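Local coordinates for CRISPR-associated endoribonuclease Cas2 (Thermococcus onnurineus, PDB 5G4D), which probably acts as a magnesium-dependent endoribonuclease on single-stranded RNA and works as a homodimer with Cas1 in the adaptation stage of CRISPR immunity, at residues Y10-A13 / V14-N18; R19-K22 / F23-H27; A43-E46 / R47-G51; L55-E58 / D59-S62. One frame throughout, in Å; residues are numbered along the deposited sequence.

Contact 1 of 4, residues Y10-A13 / V14-N18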
loop_
_atom_site.group_PDB
_atom_site.type_symbol
_atom_site.label_atom_id
_atom_site.label_comp_id
_atom_site.label_asym_id
_atom_site.label_seq_id
_atom_site.Cartn_x
_atom_site.Cartn_y
_atom_site.Cartn_z
ATOM N N TYR A 10 -0.225 -6.286 1.993
ATOM C CA TYR A 10 0.029 -7.723 2.001
ATOM C C TYR A 10 -0.804 -8.429 0.944
ATOM O O TYR A 10 -1.914 -8.017 0.604
ATOM C CB TYR A 10 -0.220 -8.362 3.377
ATOM C CG TYR A 10 -1.590 -8.132 3.969
ATOM C CD1 TYR A 10 -1.839 -7.037 4.779
ATOM C CD2 TYR A 10 -2.629 -9.032 3.741
ATOM C CE1 TYR A 10 -3.078 -6.816 5.328
ATOM C CE2 TYR A 10 -3.881 -8.829 4.298
ATOM C CZ TYR A 10 -4.096 -7.723 5.097
ATOM O OH TYR A 10 -5.329 -7.501 5.667
ATOM N N ASP A 11 -0.212 -9.493 0.424
ATOM C CA ASP A 11 -0.780 -10.346 -0.614
ATOM C C ASP A 11 -0.654 -11.754 -0.044
ATOM O O ASP A 11 0.430 -12.340 -0.107
ATOM C CB ASP A 11 0.007 -10.162 -1.908
ATOM C CG ASP A 11 -0.706 -10.692 -3.112
ATOM O OD1 ASP A 11 -1.499 -11.645 -2.959
ATOM O OD2 ASP A 11 -0.462 -10.141 -4.212
ATOM N N VAL A 12 -1.725 -12.274 0.560
ATOM C CA VAL A 12 -1.669 -13.512 1.342
ATOM C C VAL A 12 -2.739 -14.455 0.813
ATOM O O VAL A 12 -3.828 -14.012 0.440
ATOM C CB VAL A 12 -1.884 -13.245 2.847
ATOM C CG1 VAL A 12 -1.954 -14.557 3.641
ATOM C CG2 VAL A 12 -0.753 -12.354 3.408
ATOM N N ALA A 13 -2.434 -15.751 0.803
ATOM C CA ALA A 13 -3.377 -16.730 0.274
ATOM C C ALA A 13 -4.677 -16.719 1.075
ATOM O O ALA A 13 -4.722 -16.349 2.251
ATOM C CB ALA A 13 -2.753 -18.124 0.286
ATOM N N VAL A 14 -5.754 -17.178 0.425
ATOM C CA VAL A 14 -7.078 -17.076 1.029
ATOM C C VAL A 14 -7.174 -17.828 2.356
ATOM O O VAL A 14 -7.958 -17.443 3.231
ATOM C CB VAL A 14 -8.146 -17.570 0.031
ATOM C CG1 VAL A 14 -7.981 -19.048 -0.236
ATOM C CG2 VAL A 14 -9.514 -17.298 0.580
ATOM N N GLU A 15 -6.410 -18.912 2.532
ATOM C CA GLU A 15 -6.508 -19.672 3.780
ATOM C C GLU A 15 -5.949 -18.918 4.973
ATOM O O GLU A 15 -6.226 -19.299 6.119
ATOM C CB GLU A 15 -5.768 -21.009 3.686
ATOM C CG GLU A 15 -6.369 -22.022 2.753
ATOM C CD GLU A 15 -5.867 -21.869 1.332
ATOM O OE1 GLU A 15 -5.296 -20.804 0.992
ATOM O OE2 GLU A 15 -6.045 -22.826 0.545
ATOM N N ARG A 16 -5.160 -17.876 4.733
ATOM C CA ARG A 16 -4.443 -17.202 5.797
ATOM C C ARG A 16 -4.720 -15.712 5.879
ATOM O O ARG A 16 -4.318 -15.085 6.870
ATOM C CB ARG A 16 -2.932 -17.417 5.622
ATOM C CG ARG A 16 -2.508 -18.879 5.698
ATOM C CD ARG A 16 -1.017 -19.045 5.505
ATOM N NE ARG A 16 -0.576 -18.737 4.146
ATOM C CZ ARG A 16 -0.639 -19.591 3.129
ATOM N NH1 ARG A 16 -1.129 -20.809 3.314
ATOM N NH2 ARG A 16 -0.198 -19.240 1.930
ATOM N N VAL A 17 -5.390 -15.126 4.885
ATOM C CA VAL A 17 -5.422 -13.670 4.776
ATOM C C VAL A 17 -6.220 -13.056 5.917
ATOM O O VAL A 17 -5.826 -12.026 6.483
ATOM C CB VAL A 17 -5.960 -13.234 3.397
ATOM C CG1 VAL A 17 -7.415 -13.671 3.185
ATOM C CG2 VAL A 17 -5.808 -11.709 3.233
ATOM N N ASN A 18 -7.323 -13.689 6.310
ATOM C CA ASN A 18 -8.179 -13.060 7.302
ATOM C C ASN A 18 -7.590 -13.132 8.711
ATOM O O ASN A 18 -7.907 -12.270 9.536
ATOM C CB ASN A 18 -9.592 -13.658 7.206
ATOM C CG ASN A 18 -10.344 -13.171 5.948
ATOM O OD1 ASN A 18 -10.518 -11.964 5.745
ATOM N ND2 ASN A 18 -10.756 -14.105 5.089
#
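Tyr10 meets Val17 at the rim of its phenol ring: CG2 of the valine lies in the ring plane, 3.6 Å from Tyr10 CE2, and the two side chains run at about a right angle. The next residue, Asp11, is the predicted magnesium ligand; its CB points away from the turn, and its OD2 accepts a hydrogen bond from the backbone N of Asn33 in the second subunit. Val12 turns back toward the incoming helix. Its CG1, anti to the backbone N (chi1 175°), packs 3.6 Å from Arg16 CB, while Val12 CB lies 4.1 Å from Val17 CB. Ala13 opens the turn. Its carbonyl O takes a hydrogen bond from Arg16 N at 2.9 Å, the donor standing above the carbonyl plane, and Val14 and Glu15 have the backbone angles of a type I beta turn. Arg16 is the N-cap residue of helix 17-25. Its chain, bent at chi3 (-69°), brings the guanidinium back so that Ala13 CB sits over one face, 3.2 Å from Arg16 NH2. The charged end is held by salt bridges to Asp61 and Glu60. The turn thus joins the end of strand 4-11 to helix 17-25, with Tyr10 packed against Val20, Lys21 and Leu24 of that helix and Asp11 paired through its backbone with Ser62 at the start of strand 62-68.

Contact 2 of 4, residues R19-K22 / F23-H27. Unlike the reference sequence in segment 19-22: Arg19 (reference Lys).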
loop_
_atom_site.group_PDB
_atom_site.type_symbol
_atom_site.label_atom_id
_atom_site.label_comp_id
_atom_site.label_asym_id
_atom_site.label_seq_id
_atom_site.Cartn_x
_atom_site.Cartn_y
_atom_site.Cartn_z
ATOM N N ARG A 19 -6.692 -14.082 8.991
ATOM C CA ARG A 19 -5.957 -14.035 10.254
ATOM C C ARG A 19 -4.902 -12.928 10.253
ATOM O O ARG A 19 -4.636 -12.327 11.302
ATOM C CB ARG A 19 -5.297 -15.383 10.541
ATOM C CG ARG A 19 -6.285 -16.520 10.817
ATOM C CD ARG A 19 -5.807 -17.391 11.970
ATOM N NE ARG A 19 -5.698 -16.629 13.214
ATOM C CZ ARG A 19 -6.685 -16.477 14.094
ATOM N NH1 ARG A 19 -7.867 -17.042 13.871
ATOM N NH2 ARG A 19 -6.490 -15.761 15.198
ATOM N N VAL A 20 -4.296 -12.645 9.100
ATOM C CA VAL A 20 -3.370 -11.511 9.012
ATOM C C VAL A 20 -4.113 -10.199 9.233
ATOM O O VAL A 20 -3.650 -9.319 9.973
ATOM C CB VAL A 20 -2.631 -11.528 7.662
ATOM C CG1 VAL A 20 -1.923 -10.185 7.409
ATOM C CG2 VAL A 20 -1.627 -12.664 7.629
ATOM N N LYS A 21 -5.276 -10.042 8.581
ATOM C CA LYS A 21 -6.101 -8.853 8.779
ATOM C C LYS A 21 -6.446 -8.654 10.254
ATOM O O LYS A 21 -6.307 -7.552 10.798
ATOM C CB LYS A 21 -7.376 -8.967 7.938
ATOM C CG LYS A 21 -8.373 -7.828 8.153
ATOM C CD LYS A 21 -9.617 -8.012 7.274
ATOM C CE LYS A 21 -10.397 -9.263 7.663
ATOM N NZ LYS A 21 -11.717 -9.366 6.953
ATOM N N LYS A 22 -6.905 -9.718 10.923
ATOM C CA LYS A 22 -7.321 -9.579 12.316
ATOM C C LYS A 22 -6.150 -9.205 13.214
ATOM O O LYS A 22 -6.303 -8.396 14.137
ATOM C CB LYS A 22 -7.989 -10.875 12.805
ATOM C CG LYS A 22 -8.713 -10.729 14.140
ATOM C CD LYS A 22 -9.650 -11.920 14.406
ATOM C CE LYS A 22 -8.875 -13.222 14.582
ATOM N NZ LYS A 22 -7.937 -13.188 15.745
ATOM N N PHE A 23 -4.965 -9.765 12.946
ATOM C CA PHE A 23 -3.780 -9.419 13.730
ATOM C C PHE A 23 -3.400 -7.956 13.535
ATOM O O PHE A 23 -3.104 -7.244 14.503
ATOM C CB PHE A 23 -2.610 -10.333 13.354
ATOM C CG PHE A 23 -1.286 -9.929 13.968
ATOM C CD1 PHE A 23 -1.010 -10.203 15.299
ATOM C CD2 PHE A 23 -0.315 -9.293 13.207
ATOM C CE1 PHE A 23 0.208 -9.837 15.866
ATOM C CE2 PHE A 23 0.903 -8.911 13.761
ATOM C CZ PHE A 23 1.169 -9.193 15.098
ATOM N N LEU A 24 -3.378 -7.488 12.285
ATOM C CA LEU A 24 -2.931 -6.118 12.055
ATOM C C LEU A 24 -3.932 -5.100 12.592
ATOM O O LEU A 24 -3.537 -3.992 12.979
ATOM C CB LEU A 24 -2.656 -5.896 10.565
ATOM C CG LEU A 24 -1.371 -6.571 10.054
ATOM C CD1 LEU A 24 -1.240 -6.356 8.552
ATOM C CD2 LEU A 24 -0.109 -6.077 10.761
ATOM N N ARG A 25 -5.219 -5.458 12.656
ATOM C CA ARG A 25 -6.205 -4.550 13.238
ATOM C C ARG A 25 -5.918 -4.283 14.706
ATOM O O ARG A 25 -6.306 -3.235 15.235
ATOM C CB ARG A 25 -7.622 -5.108 13.077
ATOM C CG ARG A 25 -8.174 -5.037 11.672
ATOM C CD ARG A 25 -9.644 -5.445 11.630
ATOM N NE ARG A 25 -10.509 -4.532 12.375
ATOM C CZ ARG A 25 -11.776 -4.795 12.688
ATOM N NH1 ARG A 25 -12.322 -5.950 12.333
ATOM N NH2 ARG A 25 -12.496 -3.909 13.368
ATOM N N ARG A 26 -5.235 -5.205 15.379
ATOM C CA ARG A 26 -4.853 -4.979 16.765
ATOM C C ARG A 26 -3.629 -4.080 16.921
ATOM O O ARG A 26 -3.231 -3.800 18.056
ATOM C CB ARG A 26 -4.588 -6.317 17.454
ATOM C CG ARG A 26 -5.771 -7.270 17.453
ATOM C CD ARG A 26 -5.354 -8.636 17.971
ATOM N NE ARG A 26 -6.301 -9.140 18.948
ATOM C CZ ARG A 26 -7.240 -10.038 18.672
ATOM N NH1 ARG A 26 -7.342 -10.538 17.452
ATOM N NH2 ARG A 26 -8.082 -10.447 19.620
ATOM N N HIS A 27 -3.025 -3.607 15.828
ATOM C CA HIS A 27 -1.760 -2.895 15.951
ATOM C C HIS A 27 -1.723 -1.617 15.125
ATOM O O HIS A 27 -1.008 -0.675 15.480
ATOM C CB HIS A 27 -0.603 -3.812 15.548
ATOM C CG HIS A 27 -0.411 -4.973 16.475
ATOM N ND1 HIS A 27 0.390 -4.904 17.594
ATOM C CD2 HIS A 27 -0.932 -6.223 16.459
ATOM C CE1 HIS A 27 0.366 -6.068 18.222
ATOM N NE2 HIS A 27 -0.430 -6.884 17.558
#
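Lys22 and Arg26, one helical turn apart, run alongside each other off the same face. A chi1 of -168° turns the lysine CG away from its own backbone N and puts it 3.6 Å from Arg26 NH1; bends at chi3 and chi4 then bring the ammonium group round to the edge of the guanidinium. There Lys22 NZ is 3.2 Å from Arg26 NH1. Both are donors, so no hydrogen bond joins them, and like charges this close at the exposed end of the helix would probably be unfavourable; the modelled positions of these side-chain ends are less certain.

Phe23 points to a different side of the helix. Its N donates to Arg19 O at 3.1 Å, and Phe23 CB rests 3.5 Å from that same oxygen. CB also packs on Leu55, and the ring reaches over to Gly51 and the Ile48 carbonyl of helix 42-55. One ring face receives CD2 of His27, 3.8 Å above the plane and offset toward the rim. This is helix 17-25 of the ferredoxin-like fold of Cas2, which together with helix 42-55 covers one side of the antiparallel sheet.

Val20 supplies the sheet-facing edge. Its CG1 lies 4.1 Å from Leu24 CD1, and its carbonyl O accepts Leu24 N at 3.0 Å. The leucine continues the apolar row onto Ile8 and Tyr10 of strand 4-11 and Ile48 of helix 42-55.

Contact 3 of 4, residues A43-E46 / R47-G51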
loop_
_atom_site.group_PDB
_atom_site.type_symbol
_atom_site.label_atom_id
_atom_site.label_comp_id
_atom_site.label_asym_id
_atom_site.label_seq_id
_atom_site.Cartn_x
_atom_site.Cartn_y
_atom_site.Cartn_z
ATOM N N ALA A 43 10.381 -1.673 19.047
ATOM C CA ALA A 43 9.994 -2.949 19.644
ATOM C C ALA A 43 8.644 -3.418 19.122
ATOM O O ALA A 43 8.439 -4.620 18.898
ATOM C CB ALA A 43 9.963 -2.829 21.168
ATOM N N GLU A 44 7.702 -2.486 18.938
ATOM C CA GLU A 44 6.396 -2.860 18.413
ATOM C C GLU A 44 6.507 -3.297 16.958
ATOM O O GLU A 44 5.843 -4.254 16.546
ATOM C CB GLU A 44 5.406 -1.701 18.583
ATOM C CG GLU A 44 4.070 -1.844 17.850
ATOM C CD GLU A 44 3.063 -2.715 18.583
ATOM O OE1 GLU A 44 3.454 -3.398 19.554
ATOM O OE2 GLU A 44 1.873 -2.715 18.186
ATOM N N PHE A 45 7.368 -2.638 16.170
ATOM C CA PHE A 45 7.603 -3.121 14.813
ATOM C C PHE A 45 8.140 -4.549 14.820
ATOM O O PHE A 45 7.716 -5.381 14.008
ATOM C CB PHE A 45 8.567 -2.211 14.047
ATOM C CG PHE A 45 9.097 -2.857 12.803
ATOM C CD1 PHE A 45 8.278 -3.018 11.698
ATOM C CD2 PHE A 45 10.379 -3.372 12.761
ATOM C CE1 PHE A 45 8.744 -3.650 10.557
ATOM C CE2 PHE A 45 10.851 -4.006 11.631
ATOM C CZ PHE A 45 10.031 -4.149 10.527
ATOM N N GLU A 46 9.064 -4.861 15.738
ATOM C CA GLU A 46 9.595 -6.221 15.802
ATOM C C GLU A 46 8.501 -7.223 16.139
ATOM O O GLU A 46 8.503 -8.348 15.626
ATOM C CB GLU A 46 10.726 -6.315 16.832
ATOM C CG GLU A 46 11.986 -5.579 16.433
ATOM C CD GLU A 46 12.581 -6.089 15.132
ATOM O OE1 GLU A 46 12.512 -7.307 14.869
ATOM O OE2 GLU A 46 13.120 -5.264 14.365
ATOM N N ARG A 47 7.566 -6.834 17.008
ATOM C CA ARG A 47 6.483 -7.732 17.389
ATOM C C ARG A 47 5.485 -7.897 16.252
ATOM O O ARG A 47 4.933 -8.988 16.055
ATOM C CB ARG A 47 5.788 -7.211 18.645
ATOM C CG ARG A 47 6.567 -7.496 19.926
ATOM C CD ARG A 47 5.734 -7.256 21.176
ATOM N NE ARG A 47 5.165 -5.909 21.245
ATOM C CZ ARG A 47 5.864 -4.825 21.568
ATOM N NH1 ARG A 47 7.158 -4.933 21.816
ATOM N NH2 ARG A 47 5.284 -3.632 21.624
ATOM N N ILE A 48 5.233 -6.822 15.501
ATOM C CA ILE A 48 4.368 -6.930 14.329
ATOM C C ILE A 48 4.991 -7.864 13.300
ATOM O O ILE A 48 4.323 -8.745 12.748
ATOM C CB ILE A 48 4.103 -5.543 13.725
ATOM C CG1 ILE A 48 3.203 -4.720 14.649
ATOM C CG2 ILE A 48 3.462 -5.689 12.317
ATOM C CD1 ILE A 48 3.050 -3.254 14.215
ATOM N N LYS A 49 6.275 -7.656 13.007
ATOM C CA LYS A 49 6.972 -8.526 12.064
ATOM C C LYS A 49 6.928 -9.981 12.520
ATOM O O LYS A 49 6.646 -10.884 11.724
ATOM C CB LYS A 49 8.415 -8.051 11.887
ATOM C CG LYS A 49 9.284 -9.003 11.086
ATOM C CD LYS A 49 10.692 -8.463 10.936
ATOM C CE LYS A 49 11.629 -9.531 10.388
ATOM N NZ LYS A 49 13.020 -9.004 10.251
ATOM N N ALA A 50 7.192 -10.232 13.808
ATOM C CA ALA A 50 7.176 -11.608 14.303
ATOM C C ALA A 50 5.775 -12.210 14.251
ATOM O O ALA A 50 5.616 -13.398 13.936
ATOM C CB ALA A 50 7.734 -11.666 15.727
ATOM N N GLY A 51 4.747 -11.417 14.567
ATOM C CA GLY A 51 3.384 -11.911 14.443
ATOM C C GLY A 51 3.028 -12.275 13.016
ATOM O O GLY A 51 2.392 -13.305 12.764
#
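Glu44 and Arg47 set their side chains at about a right angle, with the carboxylate and guanidinium planes 58° apart. The groups therefore do not pair flat in the two-pronged way: a single oxygen, Glu44 OE1, is reached by Arg47 NH2 at 2.8 Å, a salt bridge whose hydrogen bond is weak because the N-H points well off the line (126°). The arginine, bent at chi3 (-55°), folds back along the helix surface, and its guanidinium comes to lie flat over the backbone, with Glu44 CA 3.5 Å above the plane, toward the rim. Its other terminal nitrogen, Arg47 NH1, packs 3.6 Å from Ala43 CB.

Between Glu44 and Ile48 there is a looser carbon contact, Glu44 CG lying 4.0 Å from Ile48 CD1. Ile48 CG1 lies closer to the main chain, 3.3 Å from Glu44 O. On the next face Lys49, fully extended, passes Phe45 with its CD 4.4 Å from Phe45 CZ, approaching the ring at a slant. The backbone beneath is regular alpha helix, as in the bond from Lys49 N to Phe45 O (2.9 Å).

Phe45 and Ile48 pack on strands 4-11 and 35-40, joining helix 42-55 to the sheet. The carboxylate of Glu44 is shared, OE1 with Arg47 and OE2 with ND1 of His27, and Lys49 NZ forms a salt bridge with Glu75 of the second subunit. The chemistry thus divides by face: apolar groups bind the helix to its own sheet, one carboxylate is tied at both oxygens, by an arginine and a histidine, and one lysine contributes to the dimer interface.

Contact 4 of 4, residues L55-E58 / D59-S62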
loop_
_atom_site.group_PDB
_atom_site.type_symbol
_atom_site.label_atom_id
_atom_site.label_comp_id
_atom_site.label_asym_id
_atom_site.label_seq_id
_atom_site.Cartn_x
_atom_site.Cartn_y
_atom_site.Cartn_z
ATOM N N LEU A 55 2.026 -16.063 10.951
ATOM C CA LEU A 55 0.743 -16.263 10.291
ATOM C C LEU A 55 0.855 -16.520 8.794
ATOM O O LEU A 55 -0.105 -17.019 8.199
ATOM C CB LEU A 55 -0.156 -15.038 10.513
ATOM C CG LEU A 55 -0.603 -14.788 11.949
ATOM C CD1 LEU A 55 -1.249 -13.428 12.056
ATOM C CD2 LEU A 55 -1.575 -15.866 12.381
ATOM N N ILE A 56 1.971 -16.183 8.160
ATOM C CA ILE A 56 2.076 -16.313 6.721
ATOM C C ILE A 56 2.889 -17.550 6.363
ATOM O O ILE A 56 3.616 -18.118 7.183
ATOM C CB ILE A 56 2.684 -15.050 6.067
ATOM C CG1 ILE A 56 4.158 -14.878 6.461
ATOM C CG2 ILE A 56 1.865 -13.826 6.446
ATOM C CD1 ILE A 56 4.893 -13.802 5.669
ATOM N N ASP A 57 2.728 -17.986 5.116
ATOM C CA ASP A 57 3.575 -18.990 4.485
ATOM C C ASP A 57 4.586 -18.234 3.635
ATOM O O ASP A 57 4.228 -17.644 2.612
ATOM C CB ASP A 57 2.727 -19.944 3.642
ATOM C CG ASP A 57 3.545 -21.029 2.948
ATOM O OD1 ASP A 57 4.714 -20.799 2.572
ATOM O OD2 ASP A 57 2.989 -22.130 2.766
ATOM N N GLU A 58 5.855 -18.249 4.060
ATOM C CA GLU A 58 6.856 -17.413 3.414
ATOM C C GLU A 58 7.203 -17.868 2.002
ATOM O O GLU A 58 7.839 -17.107 1.270
ATOM C CB GLU A 58 8.108 -17.339 4.293
ATOM C CG GLU A 58 7.913 -16.436 5.502
ATOM C CD GLU A 58 9.056 -16.505 6.503
ATOM O OE1 GLU A 58 10.181 -16.082 6.157
ATOM O OE2 GLU A 58 8.823 -16.981 7.640
ATOM N N ASP A 59 6.780 -19.063 1.585
ATOM C CA ASP A 59 6.954 -19.479 0.197
ATOM C C ASP A 59 5.854 -18.970 -0.730
ATOM O O ASP A 59 6.042 -18.993 -1.951
ATOM C CB ASP A 59 7.015 -21.009 0.100
ATOM C CG ASP A 59 8.345 -21.567 0.548
ATOM O OD1 ASP A 59 9.388 -21.035 0.109
ATOM O OD2 ASP A 59 8.346 -22.531 1.343
ATOM N N GLU A 60 4.722 -18.519 -0.187
ATOM C CA GLU A 60 3.570 -18.108 -0.982
ATOM C C GLU A 60 3.223 -16.638 -0.813
ATOM O O GLU A 60 2.965 -15.945 -1.808
ATOM C CB GLU A 60 2.340 -18.948 -0.606
ATOM C CG GLU A 60 2.472 -20.436 -0.833
ATOM C CD GLU A 60 1.166 -21.052 -1.302
ATOM O OE1 GLU A 60 0.118 -20.762 -0.686
ATOM O OE2 GLU A 60 1.196 -21.822 -2.286
ATOM N N ASP A 61 3.188 -16.153 0.422
ATOM C CA ASP A 61 2.633 -14.848 0.740
ATOM C C ASP A 61 3.702 -13.767 0.663
ATOM O O ASP A 61 4.905 -14.038 0.717
ATOM C CB ASP A 61 2.009 -14.878 2.134
ATOM C CG ASP A 61 0.999 -16.002 2.294
ATOM O OD1 ASP A 61 0.328 -16.344 1.294
ATOM O OD2 ASP A 61 0.867 -16.537 3.418
ATOM N N SER A 62 3.252 -12.521 0.525
ATOM C CA SER A 62 4.184 -11.401 0.525
ATOM C C SER A 62 3.617 -10.249 1.338
ATOM O O SER A 62 2.473 -9.832 1.134
ATOM C CB SER A 62 4.505 -10.942 -0.901
ATOM O OG SER A 62 3.419 -10.246 -1.486
#
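Asp57 and Asp61 hold this loop closed by hydrogen bonds in both directions. Asp61 N donates to Asp57 O at 2.8 Å, and Asp57 N donates to Asp61 OD2 at 2.9 Å, meeting that oxygen from above the carboxylate plane. A second donor reaches the same carbonyl: Glu60 N lies 3.0 Å from Asp57 O, above the carbonyl plane, which makes 57-60 a beta turn of type I with Glu58 and Asp59 at its corners. The side chain of Asp57 adds an Asx turn. A trans chi1 (-180°) swings OD1 forward over the corner, where Asp57 OD1 accepts Asp59 N at 2.9 Å.

Such bonding lets the chain reverse between the end of helix 42-55 and strand 62-68, the last connection into the antiparallel sheet of the ferredoxin-like fold.

Apolar and carbon contacts are few. Ile56 and Asp61 pass one another running oppositely, Ile56 CB lying 3.5 Å from Asp61 OD2, and Ile56 also packs on Val20 of helix 17-25 and on Leu77 of the second subunit.

Charge is the third element. Asp57 OD1 and Asp59 OD2 are 4.2 Å apart with their carboxylates 61° out of parallel, a like-charge proximity that the bond from Asp59 N to Asp57 OD1 may ease. Arg16, bound to both Asp61 and Glu60, probably offsets much of the local negative charge, while Asp61 OD1 accepts the backbone N of Ala13.

In the fold
The four contacts follow one another along the chain, each a local turn or a helical stretch. Contact 1 leads from strand 4-11 into helix 17-25, which contact 2 continues; contact 3 occupies helix 42-55, and contact 4 is the loop from that helix to strand 62-68. Contacts 1 and 4 lie closest, their centres about 8 Å apart: the loop before helix 17-25 and the loop after helix 42-55 meet beside the predicted metal ligand Asp11. Contact 2 is about 12 Å from contacts 1 and 3, between centres; it touches contact 3, so the two helices pack side by side on the sheet. Contacts 1, 3 and 4 also reach the second subunit of the homodimer.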